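Local coordinates for penicillin-binding protein (Bacillus halodurans, PDB 3TG9) that probably forms covalent acyl-enzyme adducts with penicillin-type beta-lactams through an active-site serine, as members of the beta-lactamase and penicillin-binding protein family do, at residues 105-110 with 152-157; 9-14 with 321-326; 37-42 with 205-210; 68-73 with 249-254. One frame throughout, in Å; residues are numbered along the deposited sequence.

All four contacts are partly buried. Interaction 1 lies nearest the centre of the chain and is the most polar, a network of carboxylates and amides at the presumed active site; the others lie towards the periphery. Interaction 2 packs two terminal helices with apolar side chains and a CH-pi contact. Interaction 3, where the second subunit comes close, relies on a stacked arginine, a tyrosine hydroxyl and a water. Interaction 4, across the centre from interactions 2 and 3, joins helix ends through one carboxylate bond and a tyrosine face. Two helices tie it to interaction 1: K58 of helix 58-70 meets Y152 and N154, while V167 of helix 155-168 touches L68 and K73.

Interaction 1 (105-110 with 152-157)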
loop_
_atom_site.group_PDB
_atom_site.type_symbol
_atom_site.label_atom_id
_atom_site.label_comp_id
_atom_site.label_asym_id
_atom_site.label_seq_id
_atom_site.Cartn_x
_atom_site.Cartn_y
_atom_site.Cartn_z
ATOM N N ASP B 105 -26.562 3.827 -2.030
ATOM C CA ASP B 105 -25.334 3.303 -1.445
ATOM C C ASP B 105 -24.216 3.501 -2.460
ATOM O O ASP B 105 -24.481 3.615 -3.655
ATOM C CB ASP B 105 -25.527 1.812 -1.171
ATOM C CG ASP B 105 -24.578 1.272 -0.113
ATOM O OD1 ASP B 105 -23.544 1.920 0.173
ATOM O OD2 ASP B 105 -24.888 0.186 0.428
ATOM N N TYR B 106 -22.967 3.553 -2.006
ATOM C CA TYR B 106 -21.855 3.552 -2.953
ATOM C C TYR B 106 -21.404 2.117 -3.224
ATOM O O TYR B 106 -20.633 1.858 -4.147
ATOM C CB TYR B 106 -20.697 4.422 -2.458
ATOM C CG TYR B 106 -19.942 3.872 -1.262
ATOM C CD1 TYR B 106 -18.738 3.195 -1.426
ATOM C CD2 TYR B 106 -20.424 4.044 0.027
ATOM C CE1 TYR B 106 -18.033 2.696 -0.339
ATOM C CE2 TYR B 106 -19.727 3.548 1.122
ATOM C CZ TYR B 106 -18.536 2.874 0.932
ATOM O OH TYR B 106 -17.849 2.380 2.018
ATOM N N PHE B 107 -21.914 1.189 -2.420
ATOM C CA PHE B 107 -21.569 -0.227 -2.531
ATOM C C PHE B 107 -22.735 -1.075 -2.032
ATOM O O PHE B 107 -22.810 -1.433 -0.848
ATOM C CB PHE B 107 -20.285 -0.542 -1.737
ATOM C CG PHE B 107 -19.760 -1.941 -1.953
ATOM C CD1 PHE B 107 -19.361 -2.359 -3.210
ATOM C CD2 PHE B 107 -19.652 -2.833 -0.895
ATOM C CE1 PHE B 107 -18.881 -3.646 -3.414
ATOM C CE2 PHE B 107 -19.171 -4.121 -1.094
ATOM C CZ PHE B 107 -18.786 -4.524 -2.355
ATOM N N ASP B 108 -23.658 -1.377 -2.938
ATOM C CA ASP B 108 -24.836 -2.175 -2.611
ATOM C C ASP B 108 -24.471 -3.651 -2.632
ATOM O O ASP B 108 -24.351 -4.257 -3.698
ATOM C CB ASP B 108 -25.950 -1.893 -3.616
ATOM C CG ASP B 108 -27.259 -2.537 -3.231
ATOM O OD1 ASP B 108 -28.304 -2.012 -3.657
ATOM O OD2 ASP B 108 -27.250 -3.556 -2.509
ATOM N N GLU B 109 -24.306 -4.220 -1.444
ATOM C CA GLU B 109 -23.800 -5.581 -1.293
ATOM C C GLU B 109 -24.793 -6.641 -1.757
ATOM O O GLU B 109 -24.452 -7.820 -1.869
ATOM C CB GLU B 109 -23.380 -5.825 0.163
ATOM C CG GLU B 109 -22.345 -4.808 0.663
ATOM C CD GLU B 109 -21.707 -5.196 1.994
ATOM O OE1 GLU B 109 -21.337 -4.283 2.769
ATOM O OE2 GLU B 109 -21.581 -6.412 2.264
ATOM N N GLU B 110 -26.020 -6.213 -2.031
ATOM C CA GLU B 110 -27.061 -7.104 -2.530
ATOM C C GLU B 110 -26.889 -7.387 -4.026
ATOM O O GLU B 110 -27.411 -8.376 -4.543
ATOM C CB GLU B 110 -28.443 -6.502 -2.250
ATOM C CG GLU B 110 -29.578 -7.084 -3.088
ATOM C CD GLU B 110 -30.932 -6.484 -2.734
ATOM O OE1 GLU B 110 -31.151 -6.178 -1.538
ATOM O OE2 GLU B 110 -31.769 -6.320 -3.653
ATOM N N TYR B 152 -29.502 -3.564 3.613
ATOM C CA TYR B 152 -28.159 -3.290 4.131
ATOM C C TYR B 152 -27.442 -2.225 3.304
ATOM O O TYR B 152 -27.285 -2.365 2.095
ATOM C CB TYR B 152 -27.316 -4.567 4.203
ATOM C CG TYR B 152 -26.073 -4.408 5.050
ATOM C CD1 TYR B 152 -26.131 -4.558 6.428
ATOM C CD2 TYR B 152 -24.842 -4.089 4.472
ATOM C CE1 TYR B 152 -24.992 -4.410 7.218
ATOM C CE2 TYR B 152 -23.697 -3.936 5.251
ATOM C CZ TYR B 152 -23.782 -4.100 6.626
ATOM O OH TYR B 152 -22.659 -3.955 7.418
ATOM N N ASN B 153 -27.005 -1.169 3.977
ATOM C CA ASN B 153 -26.524 0.027 3.311
ATOM C C ASN B 153 -25.284 0.614 3.994
ATOM O O ASN B 153 -25.333 1.009 5.162
ATOM C CB ASN B 153 -27.651 1.062 3.280
ATOM C CG ASN B 153 -27.336 2.248 2.402
ATOM O OD1 ASN B 153 -26.348 2.939 2.610
ATOM N ND2 ASN B 153 -28.194 2.499 1.418
ATOM N N ASN B 154 -24.183 0.691 3.253
ATOM C CA ASN B 154 -22.927 1.190 3.794
ATOM C C ASN B 154 -22.871 2.713 3.873
ATOM O O ASN B 154 -22.436 3.283 4.884
ATOM C CB ASN B 154 -21.766 0.645 2.973
ATOM C CG ASN B 154 -21.602 -0.845 3.139
ATOM O OD1 ASN B 154 -21.293 -1.324 4.228
ATOM N ND2 ASN B 154 -21.810 -1.590 2.064
ATOM N N ALA B 155 -23.328 3.369 2.809
ATOM C CA ALA B 155 -23.382 4.826 2.784
ATOM C C ALA B 155 -24.191 5.337 3.973
ATOM O O ALA B 155 -23.884 6.378 4.549
ATOM C CB ALA B 155 -23.977 5.318 1.464
ATOM N N GLY B 156 -25.217 4.585 4.351
ATOM C CA GLY B 156 -26.030 4.951 5.495
ATOM C C GLY B 156 -25.227 5.071 6.774
ATOM O O GLY B 156 -25.554 5.870 7.654
ATOM N N PHE B 157 -24.171 4.276 6.897
ATOM C CA PHE B 157 -23.330 4.375 8.087
ATOM C C PHE B 157 -22.227 5.412 7.940
ATOM O O PHE B 157 -21.694 5.896 8.938
ATOM C CB PHE B 157 -22.808 3.006 8.540
ATOM C CG PHE B 157 -23.713 2.341 9.539
ATOM C CD1 PHE B 157 -24.980 1.912 9.165
ATOM C CD2 PHE B 157 -23.319 2.185 10.858
ATOM C CE1 PHE B 157 -25.834 1.314 10.086
ATOM C CE2 PHE B 157 -24.168 1.596 11.790
ATOM C CZ PHE B 157 -25.427 1.157 11.400
#
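The carboxylate of D105 lies against the amide of N153, the two planes only 8° apart and the side chains running past each other in opposite directions. With CG swung away from the backbone N of D105 (chi1 -158°), this carboxylate faces the turn that leads into helix 155-168 and takes two of its N-H groups: N154 N gives to D105 OD2 at 3.0 Å and A155 N to D105 OD1, also at 3.0 Å. OD1 is gripped a second time, by F107 N at 3.1 Å from the opposite face of the carboxylate, which makes an Asx turn of 105-107 and fixes the group's rotation. N153 caps the same helix start, its OD1 accepting from G156 N at 2.6 Å. The side chain of N154 crosses that of E109 at about a right angle, yet its amide is nearly coplanar with the carboxylate. N154 ND2 spends one hydrogen on the anti lone pair of E109 OE1 (2.8 Å) and the other on F107 O (3.1 Å), so the amide is held flat. E109 OE1 also reaches the edge of the Y152 ring, 3.4 Å from CE2. N154 OD1 bonds K58 NZ, and Y152 OH bonds both K58 NZ and S55 OG: consistent with the SxxK and YxN motifs of a serine beta-lactamase-type active site.

Interaction 2 (9-14 with 321-326); sequences TIMEDW and YDVMAA
A325 N donates to Y321 O at 2.8 Å, a backbone hydrogen bond within the helix that presents D322, V323 and A326 to I10 and W14; what joins this helix to helix 7-13 is apolar. I10 points its CG2 branch, set opposite the backbone N, into the angle between A326 CB at 3.6 Å and V323 CG1 at 3.7 Å. V323 splits its two methyls: CG1 also meets M11 CG at 4.1 Å, while CG2 sits 3.7 Å from W14 CB and meets the near end of the indole obliquely. The two helices run nearly antiparallel, their short axes at 147° and 9.7 Å apart at closest approach. They belong to the N- and C-terminal ends of the chain, paired beside the large antiparallel sheet of the beta-lactamase fold, whose strand 296-303 takes M324 from the far side of helix 320-330. W14 lays its indole across D322. D322 CB stands 3.5 Å from the centroid of the six-membered ring, only 10° off the normal, a CH-pi contact over the face. The carboxylate beyond it is tilted just 12° from the indole plane, with D322 CG 3.8 Å from W14 CZ3.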
loop_
_atom_site.group_PDB
_atom_site.type_symbol
_atom_site.label_atom_id
_atom_site.label_comp_id
_atom_site.label_asym_id
_atom_site.label_seq_id
_atom_site.Cartn_x
_atom_site.Cartn_y
_atom_site.Cartn_z
ATOM N N THR B 9 -7.163 -26.427 17.259
ATOM C CA THR B 9 -7.573 -27.516 16.388
ATOM C C THR B 9 -8.617 -27.027 15.403
ATOM O O THR B 9 -8.610 -27.402 14.226
ATOM C CB THR B 9 -8.177 -28.669 17.198
ATOM O OG1 THR B 9 -7.267 -29.053 18.237
ATOM C CG2 THR B 9 -8.456 -29.857 16.297
ATOM N N ILE B 10 -9.520 -26.189 15.895
ATOM C CA ILE B 10 -10.571 -25.631 15.054
ATOM C C ILE B 10 -9.960 -24.832 13.902
ATOM O O ILE B 10 -10.296 -25.037 12.731
ATOM C CB ILE B 10 -11.535 -24.746 15.871
ATOM C CG1 ILE B 10 -12.398 -25.613 16.799
ATOM C CG2 ILE B 10 -12.419 -23.922 14.944
ATOM C CD1 ILE B 10 -13.042 -24.851 17.951
ATOM N N MET B 11 -9.049 -23.931 14.241
ATOM C CA MET B 11 -8.405 -23.087 13.235
ATOM C C MET B 11 -7.504 -23.868 12.283
ATOM O O MET B 11 -7.446 -23.576 11.083
ATOM C CB MET B 11 -7.662 -21.935 13.908
ATOM C CG MET B 11 -8.634 -20.890 14.418
ATOM S SD MET B 11 -7.885 -19.527 15.282
ATOM C CE MET B 11 -7.044 -18.713 13.910
ATOM N N GLU B 12 -6.831 -24.877 12.822
ATOM C CA GLU B 12 -5.969 -25.741 12.028
ATOM C C GLU B 12 -6.794 -26.510 11.012
ATOM O O GLU B 12 -6.396 -26.659 9.859
ATOM C CB GLU B 12 -5.218 -26.711 12.940
ATOM C CG GLU B 12 -3.850 -27.128 12.422
ATOM C CD GLU B 12 -2.818 -27.216 13.538
ATOM O OE1 GLU B 12 -3.213 -27.094 14.721
ATOM O OE2 GLU B 12 -1.614 -27.397 13.237
ATOM N N ASP B 13 -7.956 -26.987 11.450
ATOM C CA ASP B 13 -8.830 -27.779 10.595
ATOM C C ASP B 13 -9.459 -26.933 9.496
ATOM O O ASP B 13 -9.663 -27.400 8.369
ATOM C CB ASP B 13 -9.913 -28.464 11.435
ATOM C CG ASP B 13 -9.351 -29.564 12.324
ATOM O OD1 ASP B 13 -8.453 -30.306 11.864
ATOM O OD2 ASP B 13 -9.807 -29.689 13.482
ATOM N N TRP B 14 -9.763 -25.685 9.823
ATOM C CA TRP B 14 -10.344 -24.782 8.839
ATOM C C TRP B 14 -9.282 -23.938 8.142
ATOM O O TRP B 14 -9.605 -23.087 7.310
ATOM C CB TRP B 14 -11.406 -23.897 9.490
ATOM C CG TRP B 14 -12.611 -24.672 9.911
ATOM C CD1 TRP B 14 -12.920 -25.096 11.173
ATOM C CD2 TRP B 14 -13.668 -25.140 9.061
ATOM N NE1 TRP B 14 -14.110 -25.787 11.161
ATOM C CE2 TRP B 14 -14.587 -25.827 9.876
ATOM C CE3 TRP B 14 -13.924 -25.034 7.689
ATOM C CZ2 TRP B 14 -15.744 -26.408 9.368
ATOM C CZ3 TRP B 14 -15.076 -25.612 7.184
ATOM C CH2 TRP B 14 -15.972 -26.291 8.022
ATOM N N TYR B 321 -16.397 -17.565 9.637
ATOM C CA TYR B 321 -17.722 -18.060 9.958
ATOM C C TYR B 321 -17.688 -19.526 10.368
ATOM O O TYR B 321 -18.233 -19.901 11.402
ATOM C CB TYR B 321 -18.655 -17.899 8.771
ATOM C CG TYR B 321 -19.966 -18.601 8.985
ATOM C CD1 TYR B 321 -20.242 -19.806 8.354
ATOM C CD2 TYR B 321 -20.923 -18.069 9.838
ATOM C CE1 TYR B 321 -21.441 -20.457 8.556
ATOM C CE2 TYR B 321 -22.127 -18.710 10.045
ATOM C CZ TYR B 321 -22.381 -19.903 9.401
ATOM O OH TYR B 321 -23.584 -20.543 9.603
ATOM N N ASP B 322 -17.054 -20.349 9.543
ATOM C CA ASP B 322 -16.921 -21.771 9.829
ATOM C C ASP B 322 -16.213 -22.004 11.153
ATOM O O ASP B 322 -16.537 -22.938 11.881
ATOM C CB ASP B 322 -16.171 -22.473 8.702
ATOM C CG ASP B 322 -16.809 -22.240 7.355
ATOM O OD1 ASP B 322 -17.932 -22.741 7.139
ATOM O OD2 ASP B 322 -16.189 -21.548 6.516
ATOM N N VAL B 323 -15.246 -21.151 11.469
ATOM C CA VAL B 323 -14.548 -21.251 12.747
ATOM C C VAL B 323 -15.466 -20.781 13.866
ATOM O O VAL B 323 -15.454 -21.336 14.967
ATOM C CB VAL B 323 -13.218 -20.464 12.740
ATOM C CG1 VAL B 323 -12.658 -20.297 14.155
ATOM C CG2 VAL B 323 -12.211 -21.162 11.845
ATOM N N MET B 324 -16.283 -19.773 13.576
ATOM C CA MET B 324 -17.242 -19.278 14.559
ATOM C C MET B 324 -18.301 -20.330 14.918
ATOM O O MET B 324 -18.627 -20.515 16.090
ATOM C CB MET B 324 -17.916 -17.998 14.070
ATOM C CG MET B 324 -19.291 -17.751 14.697
ATOM S SD MET B 324 -19.336 -16.176 15.568
ATOM C CE MET B 324 -20.926 -15.562 15.043
ATOM N N ALA B 325 -18.833 -21.008 13.904
ATOM C CA ALA B 325 -19.799 -22.080 14.124
ATOM C C ALA B 325 -19.189 -23.206 14.965
ATOM O O ALA B 325 -19.818 -23.705 15.895
ATOM C CB ALA B 325 -20.308 -22.618 12.796
ATOM N N ALA B 326 -17.957 -23.591 14.635
ATOM C CA ALA B 326 -17.247 -24.635 15.371
ATOM C C ALA B 326 -17.123 -24.295 16.844
ATOM O O ALA B 326 -17.176 -25.182 17.697
ATOM C CB ALA B 326 -15.876 -24.876 14.775
#

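Interaction 3 (37-42 with 205-210); sequences ANRAER and YIDLED
R39 lies along Y205, the two side chains passing in opposite directions, where an Asx motif and a type I turn from R39 to R42 meet strand 205-207. Its extended chain spans the ring: R39 CG sits 3.7 Å from the Y205 centroid in a CH-pi contact, and further out the guanidinium stacks over the CB end of the same face, 24° from parallel and 4.4 Å between centres. The direction is set by chi1 of -56°, which puts R39 CG opposite the carbonyl carbon. At the far end of the ring, Y205 OH accepts from R39 N at 2.8 Å, so a single residue holds both the face and the hydroxyl of the tyrosine. A37 O comes to the ring edge, 3.6 Å from Y205 CE2. D207 OD2 lies at the guanidinium edge, in a long salt bridge of 3.9 Å to R39 NH2. W213 on the paired strand adds a cation-pi contact to R39 and meets the Y205 ring edge-to-face. Further out, N38 OD1 shapes the turn by accepting from E41 N at 2.9 Å, and A40 touches L197 of the second subunit. One water completes the arrangement: it donates to N38 OD1, accepts from A40 N and lies 2.6 Å from Y205 OH.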
loop_
_atom_site.group_PDB
_atom_site.type_symbol
_atom_site.label_atom_id
_atom_site.label_comp_id
_atom_site.label_asym_id
_atom_site.label_seq_id
_atom_site.Cartn_x
_atom_site.Cartn_y
_atom_site.Cartn_z
ATOM N N ALA B 37 0.600 -12.986 10.210
ATOM C CA ALA B 37 0.272 -11.570 10.111
ATOM C C ALA B 37 0.989 -10.951 8.905
ATOM O O ALA B 37 0.402 -10.170 8.152
ATOM C CB ALA B 37 0.665 -10.848 11.388
ATOM N N ASN B 38 2.256 -11.310 8.723
ATOM C CA ASN B 38 3.015 -10.897 7.541
ATOM C C ASN B 38 3.681 -12.119 6.936
ATOM O O ASN B 38 4.633 -12.652 7.497
ATOM C CB ASN B 38 4.069 -9.839 7.917
ATOM C CG ASN B 38 4.724 -9.183 6.696
ATOM O OD1 ASN B 38 5.138 -9.857 5.752
ATOM N ND2 ASN B 38 4.812 -7.861 6.719
ATOM N N ARG B 39 3.169 -12.581 5.804
ATOM C CA ARG B 39 3.724 -13.765 5.162
ATOM C C ARG B 39 5.192 -13.559 4.759
ATOM O O ARG B 39 6.084 -14.277 5.226
ATOM C CB ARG B 39 2.879 -14.148 3.949
ATOM C CG ARG B 39 1.413 -14.381 4.281
ATOM C CD ARG B 39 0.646 -14.935 3.097
ATOM N NE ARG B 39 -0.786 -15.013 3.381
ATOM C CZ ARG B 39 -1.676 -15.588 2.578
ATOM N NH1 ARG B 39 -1.283 -16.153 1.454
ATOM N NH2 ARG B 39 -2.958 -15.604 2.908
ATOM N N ALA B 40 5.442 -12.575 3.902
ATOM C CA ALA B 40 6.805 -12.265 3.477
ATOM C C ALA B 40 7.797 -12.292 4.646
ATOM O O ALA B 40 8.746 -13.070 4.639
ATOM C CB ALA B 40 6.849 -10.914 2.760
ATOM N N GLU B 41 7.570 -11.448 5.646
ATOM C CA GLU B 41 8.472 -11.335 6.789
ATOM C C GLU B 41 8.303 -12.446 7.816
ATOM O O GLU B 41 8.937 -12.420 8.873
ATOM C CB GLU B 41 8.283 -9.982 7.476
ATOM C CG GLU B 41 8.463 -8.810 6.540
ATOM C CD GLU B 41 9.899 -8.683 6.062
ATOM O OE1 GLU B 41 10.803 -8.928 6.888
ATOM O OE2 GLU B 41 10.118 -8.340 4.869
ATOM N N ARG B 42 7.437 -13.408 7.522
ATOM C CA ARG B 42 7.254 -14.550 8.407
ATOM C C ARG B 42 6.952 -14.116 9.839
ATOM O O ARG B 42 7.429 -14.726 10.799
ATOM C CB ARG B 42 8.505 -15.429 8.390
ATOM C CG ARG B 42 8.885 -15.922 7.010
ATOM C CD ARG B 42 7.814 -16.837 6.462
ATOM N NE ARG B 42 7.719 -18.069 7.241
ATOM C CZ ARG B 42 8.267 -19.223 6.873
ATOM N NH1 ARG B 42 8.945 -19.302 5.731
ATOM N NH2 ARG B 42 8.136 -20.296 7.642
ATOM N N TYR B 205 -4.537 -10.435 3.200
ATOM C CA TYR B 205 -4.124 -11.149 2.003
ATOM C C TYR B 205 -5.300 -11.573 1.129
ATOM O O TYR B 205 -6.311 -12.121 1.613
ATOM C CB TYR B 205 -3.216 -12.329 2.365
ATOM C CG TYR B 205 -1.906 -11.863 2.964
ATOM C CD1 TYR B 205 -0.807 -11.593 2.153
ATOM C CD2 TYR B 205 -1.782 -11.647 4.330
ATOM C CE1 TYR B 205 0.392 -11.145 2.690
ATOM C CE2 TYR B 205 -0.588 -11.194 4.878
ATOM C CZ TYR B 205 0.497 -10.944 4.048
ATOM O OH TYR B 205 1.680 -10.493 4.585
ATOM N N ILE B 206 -5.152 -11.287 -0.161
ATOM C CA ILE B 206 -6.129 -11.635 -1.177
ATOM C C ILE B 206 -5.563 -12.746 -2.043
ATOM O O ILE B 206 -4.476 -12.605 -2.610
ATOM C CB ILE B 206 -6.423 -10.445 -2.117
ATOM C CG1 ILE B 206 -6.819 -9.191 -1.333
ATOM C CG2 ILE B 206 -7.494 -10.824 -3.123
ATOM C CD1 ILE B 206 -6.989 -7.950 -2.215
ATOM N N ASP B 207 -6.299 -13.846 -2.155
ATOM C CA ASP B 207 -5.877 -14.954 -2.998
ATOM C C ASP B 207 -6.624 -14.908 -4.316
ATOM O O ASP B 207 -7.850 -14.754 -4.338
ATOM C CB ASP B 207 -6.057 -16.276 -2.258
ATOM C CG ASP B 207 -5.016 -16.462 -1.174
ATOM O OD1 ASP B 207 -3.822 -16.619 -1.515
ATOM O OD2 ASP B 207 -5.371 -16.428 0.022
ATOM N N LEU B 208 -5.883 -15.015 -5.413
ATOM C CA LEU B 208 -6.423 -14.641 -6.713
ATOM C C LEU B 208 -6.729 -15.817 -7.626
ATOM O O LEU B 208 -6.138 -16.892 -7.498
ATOM C CB LEU B 208 -5.471 -13.674 -7.411
ATOM C CG LEU B 208 -5.398 -12.304 -6.742
ATOM C CD1 LEU B 208 -4.160 -11.538 -7.180
ATOM C CD2 LEU B 208 -6.677 -11.517 -7.029
ATOM N N GLU B 209 -7.655 -15.591 -8.555
ATOM C CA GLU B 209 -8.027 -16.583 -9.563
ATOM C C GLU B 209 -6.814 -17.157 -10.309
ATOM O O GLU B 209 -6.900 -18.228 -10.907
ATOM C CB GLU B 209 -9.016 -15.969 -10.569
ATOM C CG GLU B 209 -9.623 -16.965 -11.565
ATOM C CD GLU B 209 -10.751 -16.369 -12.400
ATOM O OE1 GLU B 209 -10.453 -15.599 -13.345
ATOM O OE2 GLU B 209 -11.934 -16.677 -12.110
ATOM N N ASP B 210 -5.686 -16.455 -10.273
ATOM C CA ASP B 210 -4.507 -16.922 -10.997
ATOM C C ASP B 210 -3.511 -17.722 -10.143
ATOM O O ASP B 210 -2.452 -18.115 -10.635
ATOM C CB ASP B 210 -3.815 -15.756 -11.712
ATOM C CG ASP B 210 -3.240 -14.732 -10.746
ATOM O OD1 ASP B 210 -2.624 -15.138 -9.738
ATOM O OD2 ASP B 210 -3.387 -13.519 -11.008
HETATM O O HOH W 1 3.745 -10.075 3.113
#

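Interaction 4 (68-73 with 249-254)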
loop_
_atom_site.group_PDB
_atom_site.type_symbol
_atom_site.label_atom_id
_atom_site.label_comp_id
_atom_site.label_asym_id
_atom_site.label_seq_id
_atom_site.Cartn_x
_atom_site.Cartn_y
_atom_site.Cartn_z
ATOM N N LEU B 68 -24.545 10.028 21.930
ATOM C CA LEU B 68 -24.969 11.395 21.665
ATOM C C LEU B 68 -26.437 11.561 22.037
ATOM O O LEU B 68 -26.844 12.601 22.558
ATOM C CB LEU B 68 -24.750 11.753 20.197
ATOM C CG LEU B 68 -23.298 11.702 19.712
ATOM C CD1 LEU B 68 -23.227 12.070 18.251
ATOM C CD2 LEU B 68 -22.418 12.618 20.547
ATOM N N VAL B 69 -27.234 10.537 21.765
ATOM C CA VAL B 69 -28.636 10.570 22.161
ATOM C C VAL B 69 -28.745 10.553 23.686
ATOM O O VAL B 69 -29.420 11.396 24.267
ATOM C CB VAL B 69 -29.448 9.427 21.518
ATOM C CG1 VAL B 69 -30.907 9.464 21.988
ATOM C CG2 VAL B 69 -29.372 9.520 19.997
ATOM N N GLU B 70 -28.049 9.621 24.331
ATOM C CA GLU B 70 -28.073 9.528 25.789
ATOM C C GLU B 70 -27.583 10.812 26.450
ATOM O O GLU B 70 -27.993 11.139 27.565
ATOM C CB GLU B 70 -27.261 8.323 26.290
ATOM C CG GLU B 70 -26.973 8.345 27.788
ATOM C CD GLU B 70 -26.332 7.061 28.301
ATOM O OE1 GLU B 70 -26.459 6.026 27.613
ATOM O OE2 GLU B 70 -25.705 7.077 29.393
ATOM N N ALA B 71 -26.705 11.537 25.764
ATOM C CA ALA B 71 -26.145 12.771 26.302
ATOM C C ALA B 71 -27.056 13.952 26.002
ATOM O O ALA B 71 -26.768 15.087 26.390
ATOM C CB ALA B 71 -24.757 13.019 25.728
ATOM N N GLY B 72 -28.148 13.685 25.296
ATOM C CA GLY B 72 -29.124 14.714 25.004
ATOM C C GLY B 72 -28.668 15.711 23.957
ATOM O O GLY B 72 -29.175 16.832 23.899
ATOM N N LYS B 73 -27.717 15.307 23.121
ATOM C CA LYS B 73 -27.264 16.157 22.024
ATOM C C LYS B 73 -27.949 15.769 20.723
ATOM O O LYS B 73 -27.744 16.407 19.692
ATOM C CB LYS B 73 -25.750 16.054 21.854
ATOM C CG LYS B 73 -24.951 16.486 23.069
ATOM C CD LYS B 73 -24.855 18.002 23.168
ATOM C CE LYS B 73 -24.064 18.582 21.996
ATOM N NZ LYS B 73 -23.762 20.024 22.183
ATOM N N LEU B 249 -20.668 1.688 28.519
ATOM C CA LEU B 249 -20.597 2.533 27.335
ATOM C C LEU B 249 -21.862 3.377 27.218
ATOM O O LEU B 249 -21.828 4.534 26.791
ATOM C CB LEU B 249 -20.404 1.671 26.081
ATOM C CG LEU B 249 -19.031 0.996 25.928
ATOM C CD1 LEU B 249 -18.944 0.143 24.661
ATOM C CD2 LEU B 249 -17.905 2.030 25.960
ATOM N N LEU B 250 -22.979 2.779 27.605
ATOM C CA LEU B 250 -24.269 3.447 27.607
ATOM C C LEU B 250 -24.994 3.010 28.867
ATOM O O LEU B 250 -24.668 1.973 29.445
ATOM C CB LEU B 250 -25.085 3.014 26.393
ATOM C CG LEU B 250 -24.533 3.307 25.001
ATOM C CD1 LEU B 250 -24.948 2.199 24.037
ATOM C CD2 LEU B 250 -24.988 4.680 24.510
ATOM N N ASN B 251 -25.974 3.787 29.303
ATOM C CA ASN B 251 -26.765 3.359 30.449
ATOM C C ASN B 251 -27.680 2.203 30.030
ATOM O O ASN B 251 -27.735 1.847 28.852
ATOM C CB ASN B 251 -27.547 4.530 31.047
ATOM C CG ASN B 251 -28.635 5.034 30.129
ATOM O OD1 ASN B 251 -29.120 4.309 29.251
ATOM N ND2 ASN B 251 -29.034 6.289 30.327
ATOM N N GLU B 252 -28.385 1.613 30.984
ATOM C CA GLU B 252 -29.191 0.425 30.707
ATOM C C GLU B 252 -30.270 0.641 29.631
ATOM O O GLU B 252 -30.425 -0.179 28.725
ATOM C CB GLU B 252 -29.809 -0.099 32.004
ATOM C CG GLU B 252 -30.879 -1.140 31.793
ATOM C CD GLU B 252 -31.565 -1.514 33.084
ATOM O OE1 GLU B 252 -30.958 -2.241 33.897
ATOM O OE2 GLU B 252 -32.711 -1.072 33.285
ATOM N N THR B 253 -31.014 1.736 29.737
ATOM C CA THR B 253 -32.036 2.073 28.752
ATOM C C THR B 253 -31.482 2.149 27.325
ATOM O O THR B 253 -32.056 1.581 26.394
ATOM C CB THR B 253 -32.687 3.433 29.064
ATOM O OG1 THR B 253 -33.316 3.387 30.349
ATOM C CG2 THR B 253 -33.727 3.773 28.016
ATOM N N TYR B 254 -30.378 2.869 27.145
ATOM C CA TYR B 254 -29.836 3.063 25.797
ATOM C C TYR B 254 -29.109 1.839 25.261
ATOM O O TYR B 254 -29.206 1.530 24.076
ATOM C CB TYR B 254 -28.996 4.341 25.700
ATOM C CG TYR B 254 -29.874 5.563 25.625
ATOM C CD1 TYR B 254 -30.200 6.282 26.772
ATOM C CD2 TYR B 254 -30.426 5.965 24.423
ATOM C CE1 TYR B 254 -31.025 7.391 26.713
ATOM C CE2 TYR B 254 -31.250 7.069 24.349
ATOM C CZ TYR B 254 -31.548 7.779 25.496
ATOM O OH TYR B 254 -32.374 8.878 25.422
#
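E70 turns its CG opposite the backbone N (chi1 167°) and stays extended from there, which carries the carboxylate out to the backbone of N251. N251 takes the tighter setting, with CG lodged between its own N and carbonyl carbon (chi1 68°), and this folds the amide back over the helix it precedes. The two flat groups slide past each other as a stack, carboxylate and amide 14° apart, with E70 CD 3.5 Å from N251 ND2. The hydrogen bond comes from the backbone instead: N251 N gives to E70 OE1 at 2.8 Å, on its syn side. E70 OE1 also packs 3.4 Å from L250 CA and 3.6 Å from Y254 CB. N251 is the N-cap of helix 252-258; its OD1 receives Y254 N at 2.8 Å, almost straight along the C=O axis, and this bond seats the tyrosine at the contact. The Y254 ring then lies with one face on the backbone side of E70, where E70 CB sits 3.9 Å from the centroid in a CH-pi contact, while V69 CG1 approaches Y254 CE2 obliquely at 3.4 Å. So the C-terminal end of helix 58-70, closed by a Schellman motif at G72, meets the N-terminal end of helix 252-258; F76 touches both V69 and Y254, L250 packs back on C66 and Q67, and V167 of helix 155-168 lies against L68.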